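Local coordinates for type VI immunity protein Atu4351 (PDB 6ITW) that probably protects Agrobacterium cells as an immunity protein, neutralising the toxic effector paired with it in the type VI secretion system, at residues E22-E26 and A27-R31; E38-L41 and D42-H46; Q78-P81 and V82-H85; A125-S128 and D129-L132. All coordinates share one frame; numbering follows the deposited sequence.

Contact 1 of 4, residues E22-E26 and A27-R31; sequences EIMGE and ADIAR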
loop_
_atom_site.group_PDB
_atom_site.type_symbol
_atom_site.label_atom_id
_atom_site.label_comp_id
_atom_site.label_asym_id
_atom_site.label_seq_id
_atom_site.Cartn_x
_atom_site.Cartn_y
_atom_site.Cartn_z
ATOM N N GLU A 22 -6.294 15.785 -1.290
ATOM C CA GLU A 22 -6.535 16.200 0.083
ATOM C C GLU A 22 -5.236 16.776 0.652
ATOM O O GLU A 22 -4.145 16.280 0.352
ATOM C CB GLU A 22 -7.027 14.995 0.892
ATOM C CG GLU A 22 -7.012 15.091 2.410
ATOM C CD GLU A 22 -7.489 13.780 3.084
ATOM O OE1 GLU A 22 -6.693 13.168 3.832
ATOM O OE2 GLU A 22 -8.660 13.357 2.862
ATOM N N ILE A 23 -5.354 17.847 1.442
ATOM C CA ILE A 23 -4.196 18.546 2.002
ATOM C C ILE A 23 -3.634 17.757 3.175
ATOM O O ILE A 23 -4.384 17.259 4.026
ATOM C CB ILE A 23 -4.586 19.968 2.446
ATOM C CG1 ILE A 23 -4.724 20.889 1.245
ATOM C CG2 ILE A 23 -3.550 20.551 3.430
ATOM C CD1 ILE A 23 -5.193 22.276 1.636
HETATM N N MSE A 24 -2.311 17.636 3.238
HETATM C CA MSE A 24 -1.690 17.104 4.456
HETATM C C MSE A 24 -1.119 18.285 5.239
HETATM O O MSE A 24 -0.218 18.978 4.755
HETATM C CB MSE A 24 -0.604 16.069 4.146
HETATM C CG MSE A 24 -0.121 15.354 5.385
HETATM SE SE MSE A 24 1.164 13.927 5.081
HETATM C CE MSE A 24 0.018 12.706 4.219
ATOM N N GLY A 25 -1.678 18.526 6.433
ATOM C CA GLY A 25 -1.322 19.708 7.200
ATOM C C GLY A 25 0.097 19.669 7.738
ATOM O O GLY A 25 0.748 18.620 7.831
ATOM N N GLU A 26 0.588 20.851 8.118
ATOM C CA GLU A 26 1.971 20.942 8.584
ATOM C C GLU A 26 2.169 20.209 9.906
ATOM O O GLU A 26 3.213 19.582 10.121
ATOM C CB GLU A 26 2.399 22.402 8.701
ATOM C CG GLU A 26 2.802 22.986 7.360
ATOM C CD GLU A 26 3.978 22.245 6.742
ATOM O OE1 GLU A 26 4.741 21.587 7.490
ATOM O OE2 GLU A 26 4.143 22.317 5.507
ATOM N N ALA A 27 1.176 20.256 10.799
ATOM C CA ALA A 27 1.285 19.485 12.034
ATOM C C ALA A 27 1.489 18.004 11.726
ATOM O O ALA A 27 2.404 17.367 12.265
ATOM C CB ALA A 27 0.045 19.700 12.907
ATOM N N ASP A 28 0.663 17.450 10.827
ATOM C CA ASP A 28 0.835 16.060 10.405
ATOM C C ASP A 28 2.221 15.818 9.800
ATOM O O ASP A 28 2.888 14.834 10.139
ATOM C CB ASP A 28 -0.278 15.675 9.425
ATOM C CG ASP A 28 -1.582 15.330 10.137
ATOM O OD1 ASP A 28 -1.572 15.266 11.388
ATOM O OD2 ASP A 28 -2.616 15.129 9.457
ATOM N N ILE A 29 2.685 16.714 8.919
ATOM C CA ILE A 29 4.006 16.523 8.317
ATOM C C ILE A 29 5.104 16.658 9.371
ATOM O O ILE A 29 6.162 16.017 9.269
ATOM C CB ILE A 29 4.225 17.511 7.150
ATOM C CG1 ILE A 29 3.192 17.297 6.041
ATOM C CG2 ILE A 29 5.641 17.383 6.551
ATOM C CD1 ILE A 29 3.412 18.215 4.842
ATOM N N ALA A 30 4.882 17.492 10.393
ATOM C CA ALA A 30 5.891 17.653 11.435
ATOM C C ALA A 30 6.059 16.359 12.214
ATOM O O ALA A 30 7.183 15.946 12.526
ATOM C CB ALA A 30 5.507 18.802 12.368
ATOM N N ARG A 31 4.942 15.690 12.495
ATOM C CA ARG A 31 4.940 14.394 13.157
ATOM C C ARG A 31 5.887 13.371 12.516
ATOM O O ARG A 31 6.340 12.450 13.202
ATOM C CB ARG A 31 3.496 13.890 13.172
ATOM C CG ARG A 31 3.259 12.590 13.885
ATOM C CD ARG A 31 1.760 12.301 14.004
ATOM N NE ARG A 31 1.072 13.199 14.932
ATOM C CZ ARG A 31 0.215 14.148 14.565
ATOM N NH1 ARG A 31 -0.066 14.322 13.282
ATOM N NH2 ARG A 31 -0.370 14.921 15.480
HETATM O O HOH W 1 -3.503 16.914 7.952
#
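Asp28, whose CB lies 4.1 Å from CG of Met24, presents its carboxylate in plane at the edge of the Arg31 guanidinium. Asp28 OD1 and Arg31 NH1 lie 2.6 Å apart, in a salt bridge whose hydrogen bond is weak because it bends at the hydrogen. This is the N-terminal end of helix 26-31 in the GAD-like region, with Gly25 as its N-cap. The cap illustrates how a helix start can be secured without a capping side chain: a water accepts from Gly25 N (2.9 Å) and donates to Asp28 OD2, a relayed version of half a capping box, that from N3 carboxylate to N-cap N-H. Asn61 holds the same OD2. Ile29 N reaches Gly25 O at 2.9 Å, in the carbonyl plane, and Ala30 N binds Glu26 O. Met24, present as selenomethionine, bends at chi3 (-69°), and both its CG and SE come beside CG1 of Ile29. Glu26 bends at chi2, which leaves OE1 4.1 Å from Ile29 CB, and its OE2 forms a salt bridge with Arg45 of the next helix. Ile29 packs against the cap backbone: CG1 lies 3.3 Å from Gly25 O, while CD1 stops 3.7 Å from Met24 O.

Contact 2 of 4, residues E38-L41 and D42-H46; sequences ETYL and DFIRH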
loop_
_atom_site.group_PDB
_atom_site.type_symbol
_atom_site.label_atom_id
_atom_site.label_comp_id
_atom_site.label_asym_id
_atom_site.label_seq_id
_atom_site.Cartn_x
_atom_site.Cartn_y
_atom_site.Cartn_z
ATOM N N GLU A 38 12.556 13.417 3.839
ATOM C CA GLU A 38 12.023 14.766 3.623
ATOM C C GLU A 38 11.678 15.037 2.166
ATOM O O GLU A 38 10.751 15.811 1.899
ATOM C CB GLU A 38 13.002 15.841 4.109
ATOM C CG GLU A 38 12.396 16.721 5.201
ATOM C CD GLU A 38 11.236 17.605 4.715
ATOM O OE1 GLU A 38 11.375 18.274 3.664
ATOM O OE2 GLU A 38 10.183 17.645 5.397
ATOM N N THR A 39 12.417 14.453 1.213
ATOM C CA THR A 39 12.055 14.656 -0.184
ATOM C C THR A 39 10.641 14.159 -0.458
ATOM O O THR A 39 9.890 14.791 -1.203
ATOM C CB THR A 39 13.062 13.970 -1.110
ATOM O OG1 THR A 39 13.117 12.561 -0.833
ATOM C CG2 THR A 39 14.440 14.596 -0.940
ATOM N N TYR A 40 10.241 13.045 0.165
ATOM C CA TYR A 40 8.872 12.581 -0.021
ATOM C C TYR A 40 7.882 13.525 0.645
ATOM O O TYR A 40 6.816 13.817 0.081
ATOM C CB TYR A 40 8.689 11.161 0.527
ATOM C CG TYR A 40 7.254 10.718 0.415
ATOM C CD1 TYR A 40 6.763 10.159 -0.772
ATOM C CD2 TYR A 40 6.374 10.906 1.468
ATOM C CE1 TYR A 40 5.420 9.788 -0.893
ATOM C CE2 TYR A 40 5.028 10.546 1.355
ATOM C CZ TYR A 40 4.563 9.983 0.177
ATOM O OH TYR A 40 3.236 9.617 0.078
ATOM N N LEU A 41 8.191 13.981 1.865
ATOM C CA LEU A 41 7.244 14.831 2.583
ATOM C C LEU A 41 7.078 16.172 1.876
ATOM O O LEU A 41 5.968 16.718 1.811
ATOM C CB LEU A 41 7.693 15.026 4.027
ATOM C CG LEU A 41 7.610 13.797 4.934
ATOM C CD1 LEU A 41 8.268 14.091 6.298
ATOM C CD2 LEU A 41 6.149 13.339 5.105
ATOM N N ASP A 42 8.161 16.701 1.311
ATOM C CA ASP A 42 8.050 17.951 0.576
ATOM C C ASP A 42 7.226 17.778 -0.699
ATOM O O ASP A 42 6.415 18.647 -1.042
ATOM C CB ASP A 42 9.441 18.505 0.263
ATOM C CG ASP A 42 9.386 19.974 -0.151
ATOM O OD1 ASP A 42 8.707 20.756 0.565
ATOM O OD2 ASP A 42 9.991 20.342 -1.188
ATOM N N PHE A 43 7.406 16.660 -1.404
ATOM C CA PHE A 43 6.502 16.313 -2.500
ATOM C C PHE A 43 5.031 16.397 -2.062
ATOM O O PHE A 43 4.212 17.076 -2.701
ATOM C CB PHE A 43 6.856 14.920 -3.025
ATOM C CG PHE A 43 5.883 14.385 -4.026
ATOM C CD1 PHE A 43 5.773 14.963 -5.287
ATOM C CD2 PHE A 43 5.068 13.302 -3.709
ATOM C CE1 PHE A 43 4.867 14.464 -6.225
ATOM C CE2 PHE A 43 4.170 12.778 -4.638
ATOM C CZ PHE A 43 4.065 13.360 -5.899
ATOM N N ILE A 44 4.688 15.763 -0.935
ATOM C CA ILE A 44 3.306 15.791 -0.455
ATOM C C ILE A 44 2.887 17.206 -0.056
ATOM O O ILE A 44 1.737 17.622 -0.282
ATOM C CB ILE A 44 3.143 14.809 0.715
ATOM C CG1 ILE A 44 3.390 13.392 0.220
ATOM C CG2 ILE A 44 1.761 14.954 1.339
ATOM C CD1 ILE A 44 2.575 13.026 -0.983
ATOM N N ARG A 45 3.798 17.954 0.571
ATOM C CA ARG A 45 3.492 19.333 0.946
ATOM C C ARG A 45 3.049 20.145 -0.269
ATOM O O ARG A 45 2.115 20.950 -0.187
ATOM C CB ARG A 45 4.717 19.977 1.606
ATOM C CG ARG A 45 4.547 21.459 1.931
ATOM C CD ARG A 45 5.860 22.093 2.449
ATOM N NE ARG A 45 6.157 21.639 3.801
ATOM C CZ ARG A 45 7.158 20.825 4.119
ATOM N NH1 ARG A 45 7.986 20.376 3.184
ATOM N NH2 ARG A 45 7.325 20.457 5.380
ATOM N N HIS A 46 3.691 19.919 -1.412
ATOM C CA HIS A 46 3.346 20.630 -2.633
ATOM C C HIS A 46 2.131 20.025 -3.326
ATOM O O HIS A 46 1.165 20.735 -3.643
ATOM C CB HIS A 46 4.549 20.622 -3.567
ATOM C CG HIS A 46 5.517 21.724 -3.289
ATOM N ND1 HIS A 46 6.657 21.540 -2.534
ATOM C CD2 HIS A 46 5.508 23.030 -3.650
ATOM C CE1 HIS A 46 7.313 22.684 -2.451
ATOM N NE2 HIS A 46 6.639 23.600 -3.121
#
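This is a contact within a single alpha-helix, along helix 38-47 in the GAD-like region, apolar on one flank and charged on another. Four i to i+4 backbone bonds join the two segments, the shortest being Asp42 N to Glu38 O and Arg45 N to Leu41 O, both 2.8 Å. On the apolar flank the Tyr40 ring meets Ile44 obliquely: Tyr40 CE2 is 3.5 Å from Ile44 CG1, and Ile44 CD1, bent by a chi2 of -52°, lies 3.6 Å from Tyr40 OH. On the charged flank Asp42 OD1 takes NH1 of Arg45 at 2.7 Å, within the guanidinium plane and on the anti side of the carboxylate, while NE is held by Glu26 of helix 26-31. Glu38 OE2 stays at 4.0 Å from Arg45 NH2, beyond a salt bridge but probably still favourable. Asp42 O is gripped twice by His46, through N and ND1, from opposite faces of the carbonyl. The helix packs against several elements: Leu41 and Arg45 rest on Ile29 of helix 26-31, Tyr40 on Leu132 and Val136 of helix 128-137, and Phe43 and Ile44 on Trp52 and Leu49, respectively, of strand 49-52.

Contact 3 of 4, residues Q78-P81 and V82-H85; sequences QLNP and VRTH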
loop_
_atom_site.group_PDB
_atom_site.type_symbol
_atom_site.label_atom_id
_atom_site.label_comp_id
_atom_site.label_asym_id
_atom_site.label_seq_id
_atom_site.Cartn_x
_atom_site.Cartn_y
_atom_site.Cartn_z
ATOM N N GLN A 78 10.293 -7.311 13.630
ATOM C CA GLN A 78 11.073 -6.643 12.595
ATOM C C GLN A 78 10.331 -5.491 11.920
ATOM O O GLN A 78 10.924 -4.431 11.682
ATOM C CB GLN A 78 11.491 -7.659 11.547
ATOM C CG GLN A 78 12.204 -8.851 12.129
ATOM C CD GLN A 78 12.770 -9.731 11.054
ATOM O OE1 GLN A 78 12.028 -10.301 10.245
ATOM N NE2 GLN A 78 14.094 -9.834 11.013
ATOM N N LEU A 79 9.055 -5.677 11.577
ATOM C CA LEU A 79 8.249 -4.623 10.954
ATOM C C LEU A 79 7.304 -4.067 12.011
ATOM O O LEU A 79 6.103 -4.346 12.034
ATOM C CB LEU A 79 7.491 -5.159 9.748
ATOM C CG LEU A 79 8.391 -5.681 8.643
ATOM C CD1 LEU A 79 7.530 -6.169 7.481
ATOM C CD2 LEU A 79 9.394 -4.592 8.228
ATOM N N ASN A 80 7.863 -3.259 12.888
ATOM C CA ASN A 80 7.119 -2.745 14.025
ATOM C C ASN A 80 6.090 -1.714 13.564
ATOM O O ASN A 80 6.469 -0.702 12.958
ATOM C CB ASN A 80 8.126 -2.154 15.012
ATOM C CG ASN A 80 7.487 -1.358 16.123
ATOM O OD1 ASN A 80 6.300 -1.504 16.441
ATOM N ND2 ASN A 80 8.287 -0.497 16.731
ATOM N N PRO A 81 4.799 -1.910 13.843
ATOM C CA PRO A 81 3.793 -0.939 13.365
ATOM C C PRO A 81 4.103 0.500 13.748
ATOM O O PRO A 81 3.830 1.416 12.958
ATOM C CB PRO A 81 2.482 -1.413 14.017
ATOM C CG PRO A 81 2.774 -2.714 14.689
ATOM C CD PRO A 81 4.249 -2.928 14.754
ATOM N N VAL A 82 4.695 0.719 14.930
ATOM C CA VAL A 82 5.001 2.072 15.399
ATOM C C VAL A 82 5.989 2.775 14.480
ATOM O O VAL A 82 6.025 4.007 14.436
ATOM C CB VAL A 82 5.528 2.033 16.862
ATOM C CG1 VAL A 82 5.849 3.433 17.375
ATOM C CG2 VAL A 82 4.505 1.385 17.799
ATOM N N ARG A 83 6.783 2.024 13.721
ATOM C CA ARG A 83 7.778 2.592 12.817
ATOM C C ARG A 83 7.429 2.349 11.347
ATOM O O ARG A 83 8.307 2.416 10.473
ATOM C CB ARG A 83 9.159 2.022 13.156
ATOM C CG ARG A 83 9.597 2.389 14.577
ATOM C CD ARG A 83 10.821 1.609 15.053
ATOM N NE ARG A 83 12.020 1.924 14.288
ATOM C CZ ARG A 83 12.731 3.044 14.450
ATOM N NH1 ARG A 83 12.339 3.953 15.341
ATOM N NH2 ARG A 83 13.827 3.261 13.720
ATOM N N THR A 84 6.161 2.064 11.058
ATOM C CA THR A 84 5.731 1.754 9.700
ATOM C C THR A 84 4.551 2.643 9.353
ATOM O O THR A 84 3.573 2.712 10.107
ATOM C CB THR A 84 5.356 0.281 9.552
ATOM O OG1 THR A 84 6.396 -0.534 10.118
ATOM C CG2 THR A 84 5.163 -0.066 8.066
ATOM N N HIS A 85 4.645 3.321 8.217
ATOM C CA HIS A 85 3.737 4.419 7.912
ATOM C C HIS A 85 3.119 4.202 6.544
ATOM O O HIS A 85 3.840 4.077 5.550
ATOM C CB HIS A 85 4.488 5.750 7.987
ATOM C CG HIS A 85 5.332 5.860 9.213
ATOM N ND1 HIS A 85 4.787 5.971 10.477
ATOM C CD2 HIS A 85 6.674 5.806 9.383
ATOM C CE1 HIS A 85 5.762 6.012 11.368
ATOM N NE2 HIS A 85 6.916 5.911 10.730
#
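Asn80 and Val82 lie side by side and point the same way, so that CB of Val82 sits 3.6 Å from OD1 and 3.7 Å from ND2 of Asn80. The amide is turned back onto the chain that follows it: with CG trans to the Asn80 nitrogen (chi1 169°), OD1 accepts from Val82 N at 3.1 Å, the donor standing well above the plane of the side-chain carbonyl rather than on a lone pair. ND2, the other branch of the amide, meets CD of Arg83 at 3.7 Å, the two side chains crossing at a slant with their amide and guanidinium planes 23° apart. The contact there is with the aliphatic part of Arg83, whose charged end reaches onward to Asp101. The main-chain oxygen of Asn80 is gripped twice, by Arg83 N and by OG1 of Thr84, each at 2.8 Å and from opposite faces of the carbonyl plane. Thr84 points back into the turn, and its OG1 also bonds to Asn99 of the adjoining strand 94-99, so a single hydroxyl joins turn and sheet. Pro81 and Thr84 both pack on Val69 and Leu73 of helix 66-73, which covers this side of the turn. Pro81 and Val82 have helical backbone angles; 80-83 is a type I beta turn, and the next bond, Thr84 N to Pro81 O at 3.1 Å, extends it into a short 3-10 turn. Overlaid on it is the Asx turn of Asn80: together they form a compact reversal that delivers the chain into strand 84-90.

Contact 4 of 4, residues A125-S128 and D129-L132; sequences AERS and DINL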
loop_
_atom_site.group_PDB
_atom_site.type_symbol
_atom_site.label_atom_id
_atom_site.label_comp_id
_atom_site.label_asym_id
_atom_site.label_seq_id
_atom_site.Cartn_x
_atom_site.Cartn_y
_atom_site.Cartn_z
ATOM N N ALA A 125 21.616 3.184 4.423
ATOM C CA ALA A 125 20.678 4.195 4.913
ATOM C C ALA A 125 20.698 5.484 4.096
ATOM O O ALA A 125 19.734 6.258 4.166
ATOM C CB ALA A 125 20.964 4.515 6.384
ATOM N N GLU A 126 21.761 5.741 3.329
ATOM C CA GLU A 126 21.795 6.930 2.485
ATOM C C GLU A 126 21.096 6.729 1.148
ATOM O O GLU A 126 21.217 7.585 0.266
ATOM C CB GLU A 126 23.237 7.391 2.259
ATOM C CG GLU A 126 23.686 8.482 3.243
ATOM C CD GLU A 126 23.185 9.883 2.876
ATOM O OE1 GLU A 126 23.557 10.392 1.794
ATOM O OE2 GLU A 126 22.418 10.476 3.673
ATOM N N ARG A 127 20.385 5.621 0.968
ATOM C CA ARG A 127 19.566 5.394 -0.217
ATOM C C ARG A 127 18.074 5.567 0.069
ATOM O O ARG A 127 17.257 5.338 -0.826
ATOM C CB ARG A 127 19.840 3.989 -0.788
ATOM C CG ARG A 127 19.937 3.907 -2.331
ATOM C CD ARG A 127 19.878 2.455 -2.850
ATOM N NE ARG A 127 18.721 2.184 -3.722
ATOM C CZ ARG A 127 17.562 1.651 -3.319
ATOM N NH1 ARG A 127 17.375 1.321 -2.064
ATOM N NH2 ARG A 127 16.590 1.437 -4.184
ATOM N N SER A 128 17.707 5.979 1.291
ATOM C CA SER A 128 16.307 6.099 1.701
ATOM C C SER A 128 15.490 6.955 0.737
ATOM O O SER A 128 14.486 6.489 0.185
ATOM C CB SER A 128 16.223 6.675 3.118
ATOM O OG SER A 128 16.733 5.747 4.053
ATOM N N ASP A 129 15.895 8.219 0.542
ATOM C CA ASP A 129 15.189 9.106 -0.382
ATOM C C ASP A 129 15.005 8.466 -1.756
ATOM O O ASP A 129 13.905 8.480 -2.324
ATOM C CB ASP A 129 15.943 10.428 -0.512
ATOM C CG ASP A 129 15.861 11.253 0.730
ATOM O OD1 ASP A 129 16.686 11.036 1.637
ATOM O OD2 ASP A 129 14.942 12.093 0.826
ATOM N N ILE A 130 16.077 7.889 -2.294
ATOM C CA ILE A 130 16.023 7.228 -3.596
ATOM C C ILE A 130 15.113 6.002 -3.548
ATOM O O ILE A 130 14.366 5.732 -4.494
ATOM C CB ILE A 130 17.457 6.862 -4.024
ATOM C CG1 ILE A 130 18.256 8.133 -4.323
ATOM C CG2 ILE A 130 17.466 5.896 -5.200
ATOM C CD1 ILE A 130 19.773 7.909 -4.335
ATOM N N ASN A 131 15.174 5.240 -2.452
ATOM C CA ASN A 131 14.369 4.028 -2.301
ATOM C C ASN A 131 12.881 4.350 -2.356
ATOM O O ASN A 131 12.118 3.707 -3.084
ATOM C CB ASN A 131 14.716 3.333 -0.972
ATOM C CG ASN A 131 13.948 2.017 -0.766
ATOM O OD1 ASN A 131 12.883 1.990 -0.143
ATOM N ND2 ASN A 131 14.497 0.927 -1.282
ATOM N N LEU A 132 12.446 5.340 -1.574
ATOM C CA LEU A 132 11.049 5.745 -1.634
ATOM C C LEU A 132 10.714 6.321 -3.000
ATOM O O LEU A 132 9.609 6.111 -3.511
ATOM C CB LEU A 132 10.741 6.753 -0.531
ATOM C CG LEU A 132 9.263 7.099 -0.338
ATOM C CD1 LEU A 132 8.334 5.879 -0.556
ATOM C CD2 LEU A 132 9.070 7.681 1.050
#
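Asn131 N donates to Arg127 O at 2.6 Å, the shortest hydrogen bond between 125-128 and 129-132, with the donor nearly on the line of the carbonyl bond. Leu132 N follows one step later, reaching Ser128 O at 2.9 Å with an almost straight N-H (171°). These two bonds set the first turn of helix 128-137 as it leaves the 3-10 turn at 125-127. The entry has its own side-chain fastening: OG of Ser128, swung beside its own nitrogen by a chi1 of -68°, donates to Ala125 O at 3.0 Å, and Lys103 also bonds to this OG. The Arg127 side chain, in one of its two modelled conformers, bends at chi3 and crosses Asn131 at about a right angle. In that conformer CA of Asn131 lies over one guanidinium face, and the guanidinium and amide planes stand 80° apart. The same pose puts Arg127 NH1 3.0 Å from Asn131 ND2, a meeting of two donors, so the arrangement of this side chain is doubtful. The polar partner of Asn131 OD1 is Thr104 of strand 103-108, while the CB of Asn131 rests 3.2 Å from Arg127 O. Trp98 of strand 94-99 touches Ser128, Asn131 and Leu132. The chemistry is thus divided: backbone bonds hold the turn together, and its polar side chains reach out to the sheet and, through Asp129 and Thr39, to helix 38-47. The carboxylate of Asp129, in the first turn, probably also suits the helix dipole.

How the contacts relate
From the N terminus the four contacts run in series, none nesting within or crossing another, and each is local. Contact 1 starts helix 26-31, and contact 2 lies along the next helix and closes no loop. The two touch directly, through a salt bridge and the packing of apolar side chains on the later helix. Contact 3 closes the turn into strand 84-90 and touches none of the others; its centre is about 20 Å from that of contact 1. Contact 4 opens helix 128-137 and returns to contact 2 by a probable hydrogen bond and packing. Contact 2 therefore joins helix 26-31 to helix 128-137, while contact 3 leads into the sheet.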